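Uncharacterized protein (Bacteroides ovatus, PDB 4IRT) is of unknown function but is a putative neuraminidase of the beta-propeller BNR-repeat family, which may release sialic acids from glycans. Local coordinates at residues V18-R24 with I37-D41; H92-L97 with E121-P127; D186-H192 with A258-G262. The contacts are given in a common frame with arbitrary orientation. Numbering follows the deposited sequence.

Contact 1 (V18-R24 with I37-D41); sequences VNTTVFR and ISYYD
Val-18 to Arg-24 is a loop whose first two residues have helical backbone angles; an ST turn, Thr-21 OG1 accepting from Phe-23 N at 3.3 Å, lies within the Thr-21 to Arg-24 type I turn. It meets the end of strand 34-40 with Asn-19 CA 5.8 Å from Tyr-39 CA. Ser-38 O comes first: Arg-24, with chi1 m, chi2 t and chi3 p, gives it NH2 at 2.8 Å and NH1 at 3.1 Å, while NH1 also holds Asn-19 O at 2.8 Å. Arg-24 also makes a cation-pi contact with Phe-383. Tyr-39 CA only packs against Asn-19 OD1, at 3.6 Å. At Tyr-40 the m-rotamer Asn-19 side chain reads the backbone twice, OD1 accepting from N (2.9 Å) and ND2 donating to O (3.1 Å), as a neighbouring strand would. Val-18 CG2 packs on Tyr-40 CE2 at 3.8 Å, and the Tyr-40 hydroxyl is hydrogen-bonded to Asn-74 O. Buried loop side chains thus satisfy main-chain polar groups of a propeller strand.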
loop_
_atom_site.group_PDB
_atom_site.type_symbol
_atom_site.label_atom_id
_atom_site.label_comp_id
_atom_site.label_asym_id
_atom_site.label_seq_id
_atom_site.Cartn_x
_atom_site.Cartn_y
_atom_site.Cartn_z
ATOM N N VAL A 18 12.788 -4.521 -2.061
ATOM C CA VAL A 18 12.295 -4.384 -0.697
ATOM C C VAL A 18 11.920 -2.950 -0.300
ATOM O O VAL A 18 10.933 -2.723 0.440
ATOM C CB VAL A 18 13.252 -5.065 0.332
ATOM C CG1 VAL A 18 14.530 -4.272 0.523
ATOM C CG2 VAL A 18 12.526 -5.285 1.658
ATOM N N ASN A 19 12.651 -1.966 -0.823
ATOM C CA ASN A 19 12.345 -0.573 -0.492
ATOM C C ASN A 19 11.207 0.001 -1.306
ATOM O O ASN A 19 10.717 1.076 -0.972
ATOM C CB ASN A 19 13.566 0.315 -0.711
ATOM C CG ASN A 19 14.589 0.225 0.397
ATOM O OD1 ASN A 19 14.289 -0.093 1.551
ATOM N ND2 ASN A 19 15.815 0.550 0.055
ATOM N N THR A 20 10.785 -0.704 -2.369
ATOM C CA THR A 20 9.905 -0.131 -3.389
ATOM C C THR A 20 8.740 -1.093 -3.768
ATOM O O THR A 20 8.546 -1.426 -4.933
ATOM C CB THR A 20 10.722 0.212 -4.652
ATOM O OG1 THR A 20 11.368 -0.986 -5.149
ATOM C CG2 THR A 20 11.780 1.266 -4.358
ATOM N N THR A 21 7.991 -1.588 -2.788
ATOM C CA THR A 21 6.803 -2.368 -3.099
ATOM C C THR A 21 5.569 -1.493 -2.899
ATOM O O THR A 21 5.598 -0.468 -2.197
ATOM C CB THR A 21 6.649 -3.640 -2.246
ATOM O OG1 THR A 21 6.087 -3.295 -0.969
ATOM C CG2 THR A 21 7.993 -4.387 -2.097
ATOM N N VAL A 22 4.485 -1.891 -3.558
ATOM C CA VAL A 22 3.235 -1.143 -3.540
ATOM C C VAL A 22 2.610 -1.173 -2.141
ATOM O O VAL A 22 1.813 -0.293 -1.809
ATOM C CB VAL A 22 2.257 -1.710 -4.612
ATOM C CG1 VAL A 22 1.667 -3.044 -4.158
ATOM C CG2 VAL A 22 1.155 -0.733 -4.929
ATOM N N PHE A 23 3.022 -2.133 -1.312
ATOM C CA PHE A 23 2.382 -2.380 -0.036
ATOM C C PHE A 23 3.173 -1.825 1.168
ATOM O O PHE A 23 2.898 -2.167 2.304
ATOM C CB PHE A 23 2.013 -3.855 0.151
ATOM C CG PHE A 23 3.147 -4.815 -0.036
ATOM C CD1 PHE A 23 4.001 -5.124 1.002
ATOM C CD2 PHE A 23 3.326 -5.459 -1.261
ATOM C CE1 PHE A 23 5.051 -6.002 0.813
ATOM C CE2 PHE A 23 4.365 -6.350 -1.452
ATOM C CZ PHE A 23 5.232 -6.619 -0.416
ATOM N N ARG A 24 4.112 -0.930 0.907
ATOM C CA ARG A 24 4.686 -0.127 1.974
ATOM C C ARG A 24 3.672 0.928 2.410
ATOM O O ARG A 24 3.338 1.841 1.658
ATOM C CB ARG A 24 5.992 0.499 1.492
ATOM C CG ARG A 24 7.057 -0.549 1.152
ATOM C CD ARG A 24 8.498 0.004 1.150
ATOM N NE ARG A 24 8.829 0.619 2.431
ATOM C CZ ARG A 24 9.713 1.594 2.653
ATOM N NH1 ARG A 24 10.550 2.043 1.700
ATOM N NH2 ARG A 24 9.828 2.094 3.885
ATOM N N ILE A 37 10.528 9.577 6.170
ATOM C CA ILE A 37 10.786 8.537 5.194
ATOM C C ILE A 37 11.507 7.398 5.893
ATOM O O ILE A 37 12.125 7.591 6.957
ATOM C CB ILE A 37 11.635 9.095 4.014
ATOM C CG1 ILE A 37 11.568 8.167 2.791
ATOM C CG2 ILE A 37 13.069 9.372 4.448
ATOM C CD1 ILE A 37 12.199 8.802 1.564
ATOM N N SER A 38 11.436 6.207 5.316
ATOM C CA SER A 38 12.148 5.063 5.866
ATOM C C SER A 38 12.576 4.167 4.720
ATOM O O SER A 38 11.865 4.051 3.728
ATOM C CB SER A 38 11.263 4.261 6.867
ATOM O OG SER A 38 10.059 3.790 6.286
ATOM N N TYR A 39 13.727 3.539 4.898
ATOM C CA TYR A 39 14.274 2.612 3.922
ATOM C C TYR A 39 15.380 1.817 4.537
ATOM O O TYR A 39 15.844 2.131 5.656
ATOM C CB TYR A 39 14.805 3.341 2.705
ATOM C CG TYR A 39 15.864 4.363 2.980
ATOM C CD1 TYR A 39 15.521 5.681 3.262
ATOM C CD2 TYR A 39 17.223 4.035 2.884
ATOM C CE1 TYR A 39 16.498 6.651 3.470
ATOM C CE2 TYR A 39 18.202 5.001 3.090
ATOM C CZ TYR A 39 17.810 6.298 3.408
ATOM O OH TYR A 39 18.767 7.259 3.589
ATOM N N TYR A 40 15.787 0.751 3.828
ATOM C CA TYR A 40 16.997 0.034 4.184
ATOM C C TYR A 40 18.189 0.563 3.391
ATOM O O TYR A 40 18.108 0.714 2.162
ATOM C CB TYR A 40 16.847 -1.435 3.877
ATOM C CG TYR A 40 15.811 -2.206 4.670
ATOM C CD1 TYR A 40 16.010 -2.491 6.009
ATOM C CD2 TYR A 40 14.674 -2.730 4.048
ATOM C CE1 TYR A 40 15.067 -3.198 6.732
ATOM C CE2 TYR A 40 13.723 -3.453 4.753
ATOM C CZ TYR A 40 13.944 -3.719 6.103
ATOM O OH TYR A 40 13.034 -4.451 6.848
ATOM N N ASP A 41 19.288 0.801 4.085
ATOM C CA ASP A 41 20.534 1.162 3.442
ATOM C C ASP A 41 21.227 -0.063 2.839
ATOM O O ASP A 41 20.754 -1.185 2.960
ATOM C CB ASP A 41 21.415 2.004 4.378
ATOM C CG ASP A 41 22.136 1.203 5.446
ATOM O OD1 ASP A 41 22.181 -0.050 5.419
ATOM O OD2 ASP A 41 22.702 1.870 6.359
#

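Contact 2 (H92-L97 with E121-P127); sequences HHGHPL and EGNVTYP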
loop_
_atom_site.group_PDB
_atom_site.type_symbol
_atom_site.label_atom_id
_atom_site.label_comp_id
_atom_site.label_asym_id
_atom_site.label_seq_id
_atom_site.Cartn_x
_atom_site.Cartn_y
_atom_site.Cartn_z
ATOM N N HIS A 92 9.520 -8.715 8.035
ATOM C CA HIS A 92 8.797 -9.953 8.234
ATOM C C HIS A 92 8.521 -10.740 6.953
ATOM O O HIS A 92 8.079 -10.188 5.922
ATOM C CB HIS A 92 7.414 -9.714 8.813
ATOM C CG HIS A 92 7.348 -8.740 9.946
ATOM N ND1 HIS A 92 7.093 -7.400 9.748
ATOM C CD2 HIS A 92 7.401 -8.925 11.290
ATOM C CE1 HIS A 92 7.005 -6.798 10.925
ATOM N NE2 HIS A 92 7.180 -7.701 11.874
ATOM N N HIS A 93 8.607 -12.053 7.097
ATOM C CA HIS A 93 8.035 -12.982 6.132
ATOM C C HIS A 93 7.671 -14.263 6.851
ATOM O O HIS A 93 8.334 -15.292 6.688
ATOM C CB HIS A 93 8.993 -13.229 4.984
ATOM C CG HIS A 93 8.365 -13.948 3.836
ATOM N ND1 HIS A 93 9.087 -14.378 2.745
ATOM C CD2 HIS A 93 7.085 -14.337 3.621
ATOM C CE1 HIS A 93 8.276 -14.981 1.897
ATOM N NE2 HIS A 93 7.056 -14.973 2.403
ATOM N N GLY A 94 6.663 -14.149 7.713
ATOM C CA GLY A 94 6.220 -15.199 8.601
ATOM C C GLY A 94 7.030 -15.270 9.886
ATOM O O GLY A 94 7.449 -16.352 10.280
ATOM N N HIS A 95 7.278 -14.124 10.520
ATOM C CA HIS A 95 8.214 -14.032 11.633
ATOM C C HIS A 95 7.564 -13.314 12.793
ATOM O O HIS A 95 6.592 -12.607 12.600
ATOM C CB HIS A 95 9.463 -13.216 11.244
ATOM C CG HIS A 95 10.330 -13.887 10.236
ATOM N ND1 HIS A 95 10.261 -13.587 8.899
ATOM C CD2 HIS A 95 11.295 -14.836 10.358
ATOM C CE1 HIS A 95 11.123 -14.335 8.227
ATOM N NE2 HIS A 95 11.778 -15.087 9.093
ATOM N N PRO A 96 8.170 -13.405 13.986
ATOM C CA PRO A 96 7.621 -12.638 15.101
ATOM C C PRO A 96 7.601 -11.144 14.807
ATOM O O PRO A 96 8.467 -10.638 14.089
ATOM C CB PRO A 96 8.589 -12.960 16.248
ATOM C CG PRO A 96 9.051 -14.345 15.931
ATOM C CD PRO A 96 9.207 -14.358 14.429
ATOM N N LEU A 97 6.610 -10.453 15.339
ATOM C CA LEU A 97 6.436 -9.025 15.100
ATOM C C LEU A 97 7.672 -8.245 15.513
ATOM O O LEU A 97 8.183 -8.431 16.620
ATOM C CB LEU A 97 5.226 -8.522 15.880
ATOM C CG LEU A 97 4.950 -7.030 15.839
ATOM C CD1 LEU A 97 4.414 -6.648 14.475
ATOM C CD2 LEU A 97 3.928 -6.683 16.932
ATOM N N GLU A 121 1.218 -12.758 17.441
ATOM C CA GLU A 121 2.300 -11.943 16.877
ATOM C C GLU A 121 3.557 -12.769 16.560
ATOM O O GLU A 121 4.668 -12.223 16.450
ATOM C CB GLU A 121 2.616 -10.793 17.854
ATOM C CG GLU A 121 1.455 -9.836 17.944
ATOM C CD GLU A 121 1.568 -8.758 19.014
ATOM O OE1 GLU A 121 2.563 -8.673 19.759
ATOM O OE2 GLU A 121 0.605 -7.979 19.092
ATOM N N GLY A 122 3.370 -14.081 16.377
ATOM C CA GLY A 122 4.469 -15.002 16.095
ATOM C C GLY A 122 4.786 -15.237 14.623
ATOM O O GLY A 122 5.853 -15.767 14.313
ATOM N N ASN A 123 3.880 -14.844 13.726
ATOM C CA ASN A 123 3.940 -15.219 12.312
ATOM C C ASN A 123 3.365 -14.140 11.433
ATOM O O ASN A 123 2.316 -14.319 10.809
ATOM C CB ASN A 123 3.150 -16.509 12.059
ATOM C CG ASN A 123 3.710 -17.685 12.815
ATOM O OD1 ASN A 123 4.558 -18.413 12.309
ATOM N ND2 ASN A 123 3.262 -17.860 14.051
ATOM N N VAL A 124 4.071 -13.022 11.383
ATOM C CA VAL A 124 3.587 -11.790 10.768
ATOM C C VAL A 124 4.145 -11.673 9.366
ATOM O O VAL A 124 5.317 -12.034 9.112
ATOM C CB VAL A 124 4.097 -10.579 11.578
ATOM C CG1 VAL A 124 3.813 -9.272 10.869
ATOM C CG2 VAL A 124 3.538 -10.606 13.000
ATOM N N THR A 125 3.303 -11.173 8.459
ATOM C CA THR A 125 3.758 -10.733 7.144
ATOM C C THR A 125 2.946 -9.474 6.804
ATOM O O THR A 125 1.817 -9.351 7.241
ATOM C CB THR A 125 3.550 -11.805 6.040
ATOM O OG1 THR A 125 4.013 -13.099 6.487
ATOM C CG2 THR A 125 4.329 -11.471 4.730
ATOM N N TYR A 126 3.530 -8.567 6.019
ATOM C CA TYR A 126 2.833 -7.398 5.454
ATOM C C TYR A 126 2.265 -6.445 6.522
ATOM O O TYR A 126 1.059 -6.215 6.586
ATOM C CB TYR A 126 1.715 -7.826 4.491
ATOM C CG TYR A 126 2.175 -8.782 3.414
ATOM C CD1 TYR A 126 3.276 -8.483 2.609
ATOM C CD2 TYR A 126 1.526 -9.990 3.212
ATOM C CE1 TYR A 126 3.713 -9.361 1.631
ATOM C CE2 TYR A 126 1.944 -10.871 2.228
ATOM C CZ TYR A 126 3.029 -10.552 1.440
ATOM O OH TYR A 126 3.429 -11.439 0.474
ATOM N N PRO A 127 3.151 -5.856 7.352
ATOM C CA PRO A 127 2.701 -4.815 8.268
ATOM C C PRO A 127 2.216 -3.561 7.527
ATOM O O PRO A 127 2.885 -3.116 6.589
ATOM C CB PRO A 127 3.967 -4.494 9.078
ATOM C CG PRO A 127 5.103 -4.787 8.091
ATOM C CD PRO A 127 4.628 -6.002 7.340
HETATM O O HOH W 1 6.321 -8.339 5.174
#
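Main-chain hydrogen bonds dominate this contact. Val-124 N donates to His-95 O at 2.8 Å, and Val-124 O accepts from both His-95 N (3.2 Å) and Gly-94 N (2.9 Å). Two residues opposite one make a beta bulge, and the positive phi of Gly-94 (84°) at the first position makes it the G1 type. The pairing is a single antiparallel bridge. Beyond it the chains stay together through Leu-97 N, which donates to Glu-121 O at 2.9 Å, and the same oxygen receives a CA-H...O contact from Pro-96 CA at 3.3 Å. At the other end, water 1 spans a wider gap, donating to His-92 O (2.7 Å) and accepting from Tyr-126 N (2.9 Å).

Apolar contacts gather on the side chain of Val-124. Its CG1 lies 3.7 Å from the centroid of the His-92 ring, almost along the ring normal, in a CH-pi contact, and its CG2 is 3.9 Å from Leu-97 CB. The His-92 ring also touches Pro-127, ND1 to CG at 3.7 Å, while its NE2 is hydrogen-bonded to the backbone N of Asn-98. His-93 N donates to His-95 ND1 at 2.9 Å, a bond within the loop that spans Gly-94.

Asn-123 and Thr-125 make their backbone bonds to Gly-144 and Arg-142, whereas Val-124 bonds to the loop. Segment 92-97, which leads from strand 86-90 to strand 99-101, therefore lies along the beginning of strand 124-131, on the edge away from strand 137-143, its neighbour in a four-stranded propeller blade.

Contact 3 (D186-H192 with A258-G262); sequences DEKGTIH and ADAGG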
loop_
_atom_site.group_PDB
_atom_site.type_symbol
_atom_site.label_atom_id
_atom_site.label_comp_id
_atom_site.label_asym_id
_atom_site.label_seq_id
_atom_site.Cartn_x
_atom_site.Cartn_y
_atom_site.Cartn_z
ATOM N N ASP A 186 -10.345 7.273 4.790
ATOM C CA ASP A 186 -10.663 8.469 4.023
ATOM C C ASP A 186 -10.638 9.724 4.885
ATOM O O ASP A 186 -10.330 9.681 6.078
ATOM C CB ASP A 186 -11.954 8.318 3.200
ATOM C CG ASP A 186 -13.219 8.257 4.042
ATOM O OD1 ASP A 186 -13.217 8.704 5.212
ATOM O OD2 ASP A 186 -14.252 7.785 3.510
ATOM N N GLU A 187 -10.910 10.853 4.259
ATOM C CA GLU A 187 -10.812 12.137 4.960
ATOM C C GLU A 187 -11.911 12.349 6.002
ATOM O O GLU A 187 -11.863 13.317 6.764
ATOM C CB GLU A 187 -10.711 13.282 3.948
ATOM C CG GLU A 187 -9.382 13.195 3.231
ATOM C CD GLU A 187 -9.317 13.897 1.880
ATOM O OE1 GLU A 187 -10.071 14.853 1.670
ATOM O OE2 GLU A 187 -8.468 13.504 1.033
ATOM N N LYS A 188 -12.899 11.456 6.017
ATOM C CA LYS A 188 -13.958 11.466 7.042
ATOM C C LYS A 188 -13.720 10.436 8.151
ATOM O O LYS A 188 -14.531 10.303 9.104
ATOM C CB LYS A 188 -15.302 11.206 6.389
ATOM C CG LYS A 188 -15.705 12.314 5.441
ATOM C CD LYS A 188 -17.176 12.291 5.143
ATOM C CE LYS A 188 -17.467 11.729 3.772
ATOM N NZ LYS A 188 -18.882 12.044 3.411
ATOM N N GLY A 189 -12.623 9.701 8.036
ATOM C CA GLY A 189 -12.231 8.728 9.045
ATOM C C GLY A 189 -12.835 7.350 8.810
ATOM O O GLY A 189 -12.702 6.477 9.650
ATOM N N THR A 190 -13.486 7.154 7.666
ATOM C CA THR A 190 -14.012 5.833 7.303
ATOM C C THR A 190 -12.871 4.907 6.844
ATOM O O THR A 190 -12.008 5.289 6.027
ATOM C CB THR A 190 -15.081 5.963 6.199
ATOM O OG1 THR A 190 -16.148 6.786 6.686
ATOM C CG2 THR A 190 -15.636 4.611 5.761
ATOM N N ILE A 191 -12.897 3.674 7.320
ATOM C CA ILE A 191 -11.915 2.676 6.903
ATOM C C ILE A 191 -12.504 1.911 5.734
ATOM O O ILE A 191 -13.563 1.273 5.878
ATOM C CB ILE A 191 -11.600 1.663 8.024
ATOM C CG1 ILE A 191 -11.129 2.369 9.302
ATOM C CG2 ILE A 191 -10.589 0.640 7.534
ATOM C CD1 ILE A 191 -11.116 1.463 10.515
ATOM N N HIS A 192 -11.801 1.948 4.599
ATOM C CA HIS A 192 -12.179 1.190 3.431
ATOM C C HIS A 192 -11.321 -0.048 3.323
ATOM O O HIS A 192 -10.140 -0.006 3.629
ATOM C CB HIS A 192 -12.010 2.042 2.158
ATOM C CG HIS A 192 -12.844 3.283 2.156
ATOM N ND1 HIS A 192 -14.077 3.334 1.558
ATOM C CD2 HIS A 192 -12.644 4.504 2.712
ATOM C CE1 HIS A 192 -14.609 4.530 1.739
ATOM N NE2 HIS A 192 -13.751 5.268 2.422
ATOM N N ALA A 258 -9.898 6.872 -1.718
ATOM C CA ALA A 258 -11.233 7.395 -1.650
ATOM C C ALA A 258 -11.189 8.895 -1.916
ATOM O O ALA A 258 -10.165 9.557 -1.706
ATOM C CB ALA A 258 -11.827 7.135 -0.287
ATOM N N ASP A 259 -12.305 9.435 -2.407
ATOM C CA ASP A 259 -12.413 10.866 -2.518
ATOM C C ASP A 259 -12.884 11.453 -1.180
ATOM O O ASP A 259 -13.160 10.733 -0.206
ATOM C CB ASP A 259 -13.302 11.272 -3.724
ATOM C CG ASP A 259 -14.737 10.765 -3.610
ATOM O OD1 ASP A 259 -15.201 10.530 -2.466
ATOM O OD2 ASP A 259 -15.393 10.614 -4.678
ATOM N N ALA A 260 -12.953 12.785 -1.136
ATOM C CA ALA A 260 -13.342 13.512 0.076
ATOM C C ALA A 260 -14.742 13.118 0.561
ATOM O O ALA A 260 -15.000 13.112 1.770
ATOM C CB ALA A 260 -13.299 15.013 -0.180
ATOM N N GLY A 261 -15.624 12.818 -0.386
ATOM C CA GLY A 261 -16.993 12.373 -0.114
ATOM C C GLY A 261 -17.102 10.950 0.406
ATOM O O GLY A 261 -18.163 10.528 0.825
ATOM N N GLY A 262 -16.015 10.186 0.361
ATOM C CA GLY A 262 -16.013 8.834 0.898
ATOM C C GLY A 262 -16.326 7.725 -0.105
ATOM O O GLY A 262 -16.568 6.593 0.306
HETATM O O HOH W 2 -10.826 10.752 1.432
HETATM O O HOH W 3 -8.154 10.961 0.166
#
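Ala-260 and Lys-188 lose the most surface here, and both sit on tight turns that face each other. The methyl group of Ala-260 rests against Glu-187, CB to OE1 at 3.7 Å, while the carboxylate of Glu-187 forms a salt bridge with Arg-378. Water 3 lies 2.7 Å from Glu-187 OE2 and 3.1 Å from Ala-258 O. Lys-188 stretches across the opposite turn: its CE is 3.5 Å from Ala-260 O, and NZ donates to Gly-261 O at 3.1 Å.

Gly-262 packs between Lys-188 and Asp-186. Its CA is 3.3 Å from Asp-186 OD2, and a CB would be crowded by that oxygen and by Lys-188. Asp-186 OD2 accepts from His-192 NE2 at 2.8 Å. The imidazole of His-192 has its CE1 3.2 Å from Gly-262 O and one face against Ala-258 CB, a CH-pi contact of 4.2 Å to the ring centroid. His-192 ND1 is hydrogen-bonded to the Tyr-211 hydroxyl. Asp-186 OD1 also accepts from Lys-188 N (2.9 Å), an Asx turn.

Residues 186-189 and 259-262 are both type I turns ending in a positive-phi glycine, and each joins the first two strands of its four-stranded sheet, so the contact packs equivalent hairpin turns of successive beta-propeller blades.

How the contacts relate
All three contacts join parts of a propeller, at different depths. The centre of contact 1 lies about 11 Å from the chain centre, those of contacts 2 and 3 about 17 and 16 Å; contact 1 is wholly buried, the others partly exposed. Contact 1 satisfies strand backbone with Asn and Arg side chains, contact 2 relies on backbone pairing at a blade edge, and contact 3 joins turns through one lysine bond, waters and close packing. Contacts 1 and 2 touch directly, Phe-23 CE1 meeting Tyr-126 CD1 at 3.5 Å in an edge-to-face pair. Contact 3 involves two other blades and stays about 13 Å from each at the nearest atoms, across the chain centre from contact 1.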